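Local coordinates for protein hydratase ChsH1 (Mycobacterium tuberculosis, PDB 4W78) that catalyses the hydration of the steroid enoyl-CoA 3-oxo-4,17-pregnadiene-20-carboxyl-CoA during breakdown of the cholesterol side chain, at residues Q29-N34 with I67-M72; G130-A135 with G139-Q144. One frame throughout, in Å; residues are numbered along the deposited sequence.

The two contacts lie on opposite sides of the chain's centre, their own centres 31 Å apart, and they do not touch; their nearest atoms are about 9 Å from each other. They follow one another in sequence: interaction 1, between helix 29-39 and the short helix 67-70, is complete before interaction 2, in the hairpin of strands 119-134 and 139-150, begins. All four segments belong to one hotdog-type dehydratase region. Strand 139-150 runs from the hairpin to segment 67-72, where W148 packs on I67 and Q68 and its NE1 bonds T71 OG1. Interaction 1 faces ChsH2 and a second copy of this protein, whereas no other chain of the assembly touches interaction 2.

Interaction 1: residues Q29-N34 with I67-M72; sequences QPMINN and IQVWTM
M31 and W70 run past each other in opposite directions, and most of this contact rests on that pair. M31 touches W70 CZ3 with two atoms, CB at 3.8 Å and the methyl CE at 3.6 Å. The second touch is made at the last torsion, where the chain, extended about chi2, bends at chi3 (49°) and swings CE in toward the tryptophan. Seen from the six-membered ring, the sulfur stands well off to the side, SD being 5.4 Å from the centroid and 74° from the ring normal, so this Met-aromatic contact is oblique. The same methyl also meets V69, with CE 4.1 Å from V69 CG1, and thus touches two consecutive residues of the short helix. I32 comes at the indole differently: its CG1 lies in the ring plane at the edge, 4.0 Å from W70 CH2. No hydrogen bond crosses between the segments. Within 29-34, the Q29 side chain bonds one turn on to N33, NE2 to OD1 at 3.0 Å and almost straight (173°), with NE2 standing above the carbonyl plane of its acceptor. Y46 O takes a second bond from Q29 NE2. The contact is a buried apolar seam joining helix 29-39 to helix 67-70. On the far side of the short helix, I67 and Q68 pack on strands 99-109, 139-150 and 153-165, while R28 of the ChsH2 chain bonds V69 O and R24 and D25 of the second copy of this protein bond N34 and N33 of helix 29-39.

Interaction 2: residues G130-A135 with G139-Q144; sequences GPKQTA and GWFINQ
K132 and G139 are joined by a pair of backbone hydrogen bonds: K132 N gives to G139 O at 2.8 Å, nearly straight, and G139 N gives to K132 O at 2.9 Å. This antiparallel hydrogen-bonded pair leaves P131 CA close enough to G139 O, at 3.5 Å, for a CA-H...O contact. The two segments are the turn-side ends of the hairpin formed by strands 119-134 and 139-150, in the antiparallel sheet of the hotdog fold. Their N-to-C directions differ by 116°, far from a straight antiparallel run; between this pair and the next pairing, V129 with F141, strand 119-134 holds one extra residue and the cis G130-P131 peptide. Beyond the bonded pair, W140 lays one ring face against the G130-P131 backbone. G130 CA sits 3.7 Å from the centroid of the six-membered ring, nearly over it, and P131 CA covers the five-membered ring in a second CH-pi contact. The proline ring lies alongside the indole, with CD 3.6 Å from W140 CZ2. G130 has backbone angles (phi 157°, psi 179°) that suit glycine, and its bare CA lets the indole lie close. On the face carrying K132, F141 crosses the lysine chain at about a right angle: K132 CG meets the ring edge, 4.2 Å from F141 CE2. T134 adds its methyl CG2, 4.2 Å from F141 CZ, while its hydroxyl bonds G137 O and L136 N in the turn. R161 makes a cation-pi contact with F141.

Interaction 1: residues Q29-N34 with I67-M72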
loop_
_atom_site.group_PDB
_atom_site.type_symbol
_atom_site.label_atom_id
_atom_site.label_comp_id
_atom_site.label_asym_id
_atom_site.label_seq_id
_atom_site.Cartn_x
_atom_site.Cartn_y
_atom_site.Cartn_z
ATOM N N GLN A 29 12.840 6.933 -0.230
ATOM C CA GLN A 29 12.181 7.455 -1.420
ATOM C C GLN A 29 11.007 6.598 -1.946
ATOM O O GLN A 29 9.987 7.168 -2.329
ATOM C CB GLN A 29 13.195 7.751 -2.536
ATOM C CG GLN A 29 12.598 8.640 -3.627
ATOM C CD GLN A 29 12.303 10.036 -3.102
ATOM O OE1 GLN A 29 13.150 10.626 -2.429
ATOM N NE2 GLN A 29 11.105 10.567 -3.394
ATOM N N PRO A 30 11.140 5.251 -1.983
ATOM C CA PRO A 30 10.016 4.463 -2.509
ATOM C C PRO A 30 8.725 4.696 -1.735
ATOM O O PRO A 30 7.665 4.847 -2.359
ATOM C CB PRO A 30 10.509 3.008 -2.381
ATOM C CG PRO A 30 12.009 3.143 -2.536
ATOM C CD PRO A 30 12.332 4.403 -1.754
ATOM N N MET A 31 8.809 4.773 -0.413
ATOM C CA MET A 31 7.607 5.047 0.380
ATOM C C MET A 31 7.131 6.499 0.292
ATOM O O MET A 31 5.936 6.733 0.307
ATOM C CB MET A 31 7.810 4.620 1.826
ATOM C CG MET A 31 7.839 3.131 1.950
ATOM S SD MET A 31 8.122 2.519 3.610
ATOM C CE MET A 31 6.928 3.476 4.547
ATOM N N ILE A 32 8.042 7.458 0.166
ATOM C CA ILE A 32 7.655 8.828 -0.115
ATOM C C ILE A 32 6.899 8.861 -1.439
ATOM O O ILE A 32 5.843 9.511 -1.540
ATOM C CB ILE A 32 8.875 9.758 -0.200
ATOM C CG1 ILE A 32 9.533 9.891 1.185
ATOM C CG2 ILE A 32 8.470 11.132 -0.764
ATOM C CD1 ILE A 32 10.845 10.648 1.142
ATOM N N ASN A 33 7.430 8.157 -2.439
ATOM C CA ASN A 33 6.778 8.105 -3.750
ATOM C C ASN A 33 5.362 7.555 -3.657
ATOM O O ASN A 33 4.441 8.124 -4.241
ATOM C CB ASN A 33 7.593 7.282 -4.751
ATOM C CG ASN A 33 8.859 8.004 -5.233
ATOM O OD1 ASN A 33 8.979 9.218 -5.102
ATOM N ND2 ASN A 33 9.787 7.259 -5.822
ATOM N N ASN A 34 5.184 6.453 -2.932
ATOM C CA ASN A 34 3.862 5.854 -2.817
ATOM C C ASN A 34 2.893 6.847 -2.186
ATOM O O ASN A 34 1.732 6.946 -2.592
ATOM C CB ASN A 34 3.909 4.572 -1.978
ATOM C CG ASN A 34 4.594 3.407 -2.698
ATOM O OD1 ASN A 34 4.753 3.411 -3.916
ATOM N ND2 ASN A 34 4.975 2.397 -1.931
ATOM N N ILE A 67 5.361 11.444 9.233
ATOM C CA ILE A 67 6.094 10.997 10.429
ATOM C C ILE A 67 5.514 9.722 11.047
ATOM O O ILE A 67 6.255 8.795 11.350
ATOM C CB ILE A 67 6.290 12.107 11.491
ATOM C CG1 ILE A 67 7.237 11.629 12.603
ATOM C CG2 ILE A 67 4.954 12.559 12.094
ATOM C CD1 ILE A 67 8.665 11.448 12.131
ATOM N N GLN A 68 4.192 9.646 11.156
ATOM C CA GLN A 68 3.565 8.484 11.769
ATOM C C GLN A 68 3.620 7.260 10.857
ATOM O O GLN A 68 3.545 6.123 11.328
ATOM C CB GLN A 68 2.120 8.834 12.131
ATOM C CG GLN A 68 1.417 7.869 13.043
ATOM C CD GLN A 68 0.093 8.439 13.553
ATOM O OE1 GLN A 68 -0.152 9.630 13.471
ATOM N NE2 GLN A 68 -0.765 7.574 14.060
ATOM N N VAL A 69 3.751 7.477 9.547
ATOM C CA VAL A 69 3.812 6.362 8.607
ATOM C C VAL A 69 5.030 5.475 8.862
ATOM O O VAL A 69 4.938 4.246 8.816
ATOM C CB VAL A 69 3.827 6.883 7.145
ATOM C CG1 VAL A 69 3.892 5.744 6.163
ATOM C CG2 VAL A 69 2.583 7.728 6.903
ATOM N N TRP A 70 6.164 6.101 9.165
ATOM C CA TRP A 70 7.396 5.333 9.292
ATOM C C TRP A 70 7.291 4.285 10.376
ATOM O O TRP A 70 7.847 3.182 10.235
ATOM C CB TRP A 70 8.589 6.259 9.563
ATOM C CG TRP A 70 8.710 7.331 8.531
ATOM C CD1 TRP A 70 8.598 8.673 8.736
ATOM C CD2 TRP A 70 8.909 7.155 7.121
ATOM N NE1 TRP A 70 8.726 9.349 7.543
ATOM C CE2 TRP A 70 8.924 8.441 6.541
ATOM C CE3 TRP A 70 9.087 6.038 6.295
ATOM C CZ2 TRP A 70 9.092 8.639 5.176
ATOM C CZ3 TRP A 70 9.252 6.235 4.935
ATOM C CH2 TRP A 70 9.261 7.532 4.392
ATOM N N THR A 71 6.558 4.609 11.445
ATOM C CA THR A 71 6.522 3.725 12.607
ATOM C C THR A 71 5.236 2.907 12.742
ATOM O O THR A 71 5.025 2.238 13.750
ATOM C CB THR A 71 6.797 4.492 13.919
ATOM O OG1 THR A 71 6.003 5.677 13.945
ATOM C CG2 THR A 71 8.262 4.919 13.997
ATOM N N MET A 72 4.389 2.917 11.722
ATOM C CA MET A 72 3.221 2.040 11.730
ATOM C C MET A 72 3.637 0.580 11.851
ATOM O O MET A 72 4.652 0.173 11.282
ATOM C CB MET A 72 2.372 2.231 10.461
ATOM C CG MET A 72 1.754 3.625 10.347
ATOM S SD MET A 72 0.524 3.979 11.643
ATOM C CE MET A 72 -0.921 3.178 10.972
#

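Interaction 2: residues G130-A135 with G139-Q144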
loop_
_atom_site.group_PDB
_atom_site.type_symbol
_atom_site.label_atom_id
_atom_site.label_comp_id
_atom_site.label_asym_id
_atom_site.label_seq_id
_atom_site.Cartn_x
_atom_site.Cartn_y
_atom_site.Cartn_z
ATOM N N GLY A 130 -12.732 11.422 32.858
ATOM C CA GLY A 130 -14.031 10.780 32.797
ATOM C C GLY A 130 -14.556 10.350 34.155
ATOM O O GLY A 130 -13.892 10.532 35.178
ATOM N N PRO A 131 -15.758 9.760 34.173
ATOM C CA PRO A 131 -16.592 9.543 32.985
ATOM C C PRO A 131 -17.303 10.819 32.521
ATOM O O PRO A 131 -17.724 11.637 33.343
ATOM C CB PRO A 131 -17.613 8.511 33.471
ATOM C CG PRO A 131 -17.716 8.757 34.937
ATOM C CD PRO A 131 -16.352 9.176 35.387
ATOM N N LYS A 132 -17.422 10.982 31.207
ATOM C CA LYS A 132 -18.117 12.125 30.629
ATOM C C LYS A 132 -19.316 11.655 29.827
ATOM O O LYS A 132 -19.273 10.597 29.196
ATOM C CB LYS A 132 -17.194 12.893 29.685
ATOM C CG LYS A 132 -15.969 13.505 30.337
ATOM C CD LYS A 132 -16.359 14.614 31.295
ATOM C CE LYS A 132 -15.133 15.359 31.796
ATOM N NZ LYS A 132 -15.481 16.355 32.850
ATOM N N GLN A 133 -20.380 12.452 29.840
ATOM C CA GLN A 133 -21.482 12.238 28.921
ATOM C C GLN A 133 -21.087 12.846 27.586
ATOM O O GLN A 133 -20.711 14.016 27.515
ATOM C CB GLN A 133 -22.766 12.879 29.450
ATOM C CG GLN A 133 -23.158 12.400 30.840
ATOM C CD GLN A 133 -23.327 10.893 30.919
ATOM O OE1 GLN A 133 -23.920 10.272 30.036
ATOM N NE2 GLN A 133 -22.803 10.296 31.984
ATOM N N THR A 134 -21.131 12.038 26.533
ATOM C CA THR A 134 -20.786 12.513 25.200
ATOM C C THR A 134 -21.908 12.152 24.241
ATOM O O THR A 134 -22.802 11.382 24.591
ATOM C CB THR A 134 -19.466 11.894 24.695
ATOM O OG1 THR A 134 -19.729 10.634 24.066
ATOM C CG2 THR A 134 -18.486 11.694 25.849
ATOM N N ALA A 135 -21.852 12.698 23.029
ATOM C CA ALA A 135 -22.876 12.438 22.019
ATOM C C ALA A 135 -22.861 10.986 21.545
ATOM O O ALA A 135 -23.797 10.535 20.882
ATOM C CB ALA A 135 -22.711 13.383 20.836
ATOM N N GLY A 139 -18.362 8.007 28.343
ATOM C CA GLY A 139 -17.017 7.617 27.970
ATOM C C GLY A 139 -15.899 8.284 28.744
ATOM O O GLY A 139 -16.121 9.160 29.582
ATOM N N TRP A 140 -14.681 7.850 28.450
ATOM C CA TRP A 140 -13.478 8.433 29.032
ATOM C C TRP A 140 -12.569 8.892 27.918
ATOM O O TRP A 140 -12.410 8.192 26.921
ATOM C CB TRP A 140 -12.726 7.384 29.842
ATOM C CG TRP A 140 -13.367 7.040 31.141
ATOM C CD1 TRP A 140 -14.528 6.347 31.328
ATOM C CD2 TRP A 140 -12.863 7.344 32.443
ATOM N NE1 TRP A 140 -14.784 6.207 32.669
ATOM C CE2 TRP A 140 -13.775 6.810 33.376
ATOM C CE3 TRP A 140 -11.726 8.011 32.912
ATOM C CZ2 TRP A 140 -13.592 6.930 34.752
ATOM C CZ3 TRP A 140 -11.544 8.130 34.282
ATOM C CH2 TRP A 140 -12.475 7.593 35.184
ATOM N N PHE A 141 -11.970 10.067 28.071
ATOM C CA PHE A 141 -10.997 10.528 27.089
ATOM C C PHE A 141 -9.599 10.151 27.537
ATOM O O PHE A 141 -9.265 10.290 28.714
ATOM C CB PHE A 141 -11.085 12.046 26.893
ATOM C CG PHE A 141 -12.368 12.506 26.238
ATOM C CD1 PHE A 141 -12.470 12.546 24.864
ATOM C CD2 PHE A 141 -13.453 12.905 27.001
ATOM C CE1 PHE A 141 -13.636 12.978 24.250
ATOM C CE2 PHE A 141 -14.626 13.334 26.396
ATOM C CZ PHE A 141 -14.711 13.368 25.018
ATOM N N ILE A 142 -8.797 9.679 26.588
ATOM C CA ILE A 142 -7.430 9.238 26.868
ATOM C C ILE A 142 -6.474 9.974 25.937
ATOM O O ILE A 142 -6.603 9.895 24.710
ATOM C CB ILE A 142 -7.285 7.735 26.631
ATOM C CG1 ILE A 142 -8.149 6.967 27.629
ATOM C CG2 ILE A 142 -5.824 7.308 26.771
ATOM C CD1 ILE A 142 -9.037 5.946 26.978
ATOM N N ASN A 143 -5.535 10.712 26.524
ATOM C CA ASN A 143 -4.483 11.397 25.782
ATOM C C ASN A 143 -3.162 10.661 25.837
ATOM O O ASN A 143 -2.830 10.025 26.856
ATOM C CB ASN A 143 -4.271 12.797 26.350
ATOM C CG ASN A 143 -5.475 13.691 26.145
ATOM O OD1 ASN A 143 -5.566 14.401 25.148
ATOM N ND2 ASN A 143 -6.413 13.640 27.076
ATOM N N GLN A 144 -2.414 10.737 24.748
ATOM C CA GLN A 144 -1.044 10.207 24.709
ATOM C C GLN A 144 -0.105 11.249 24.141
ATOM O O GLN A 144 -0.490 12.004 23.235
ATOM C CB GLN A 144 -0.976 8.969 23.830
ATOM C CG GLN A 144 -1.580 7.710 24.414
ATOM C CD GLN A 144 -1.405 6.544 23.463
ATOM O OE1 GLN A 144 -2.254 6.294 22.605
ATOM N NE2 GLN A 144 -0.284 5.850 23.584
#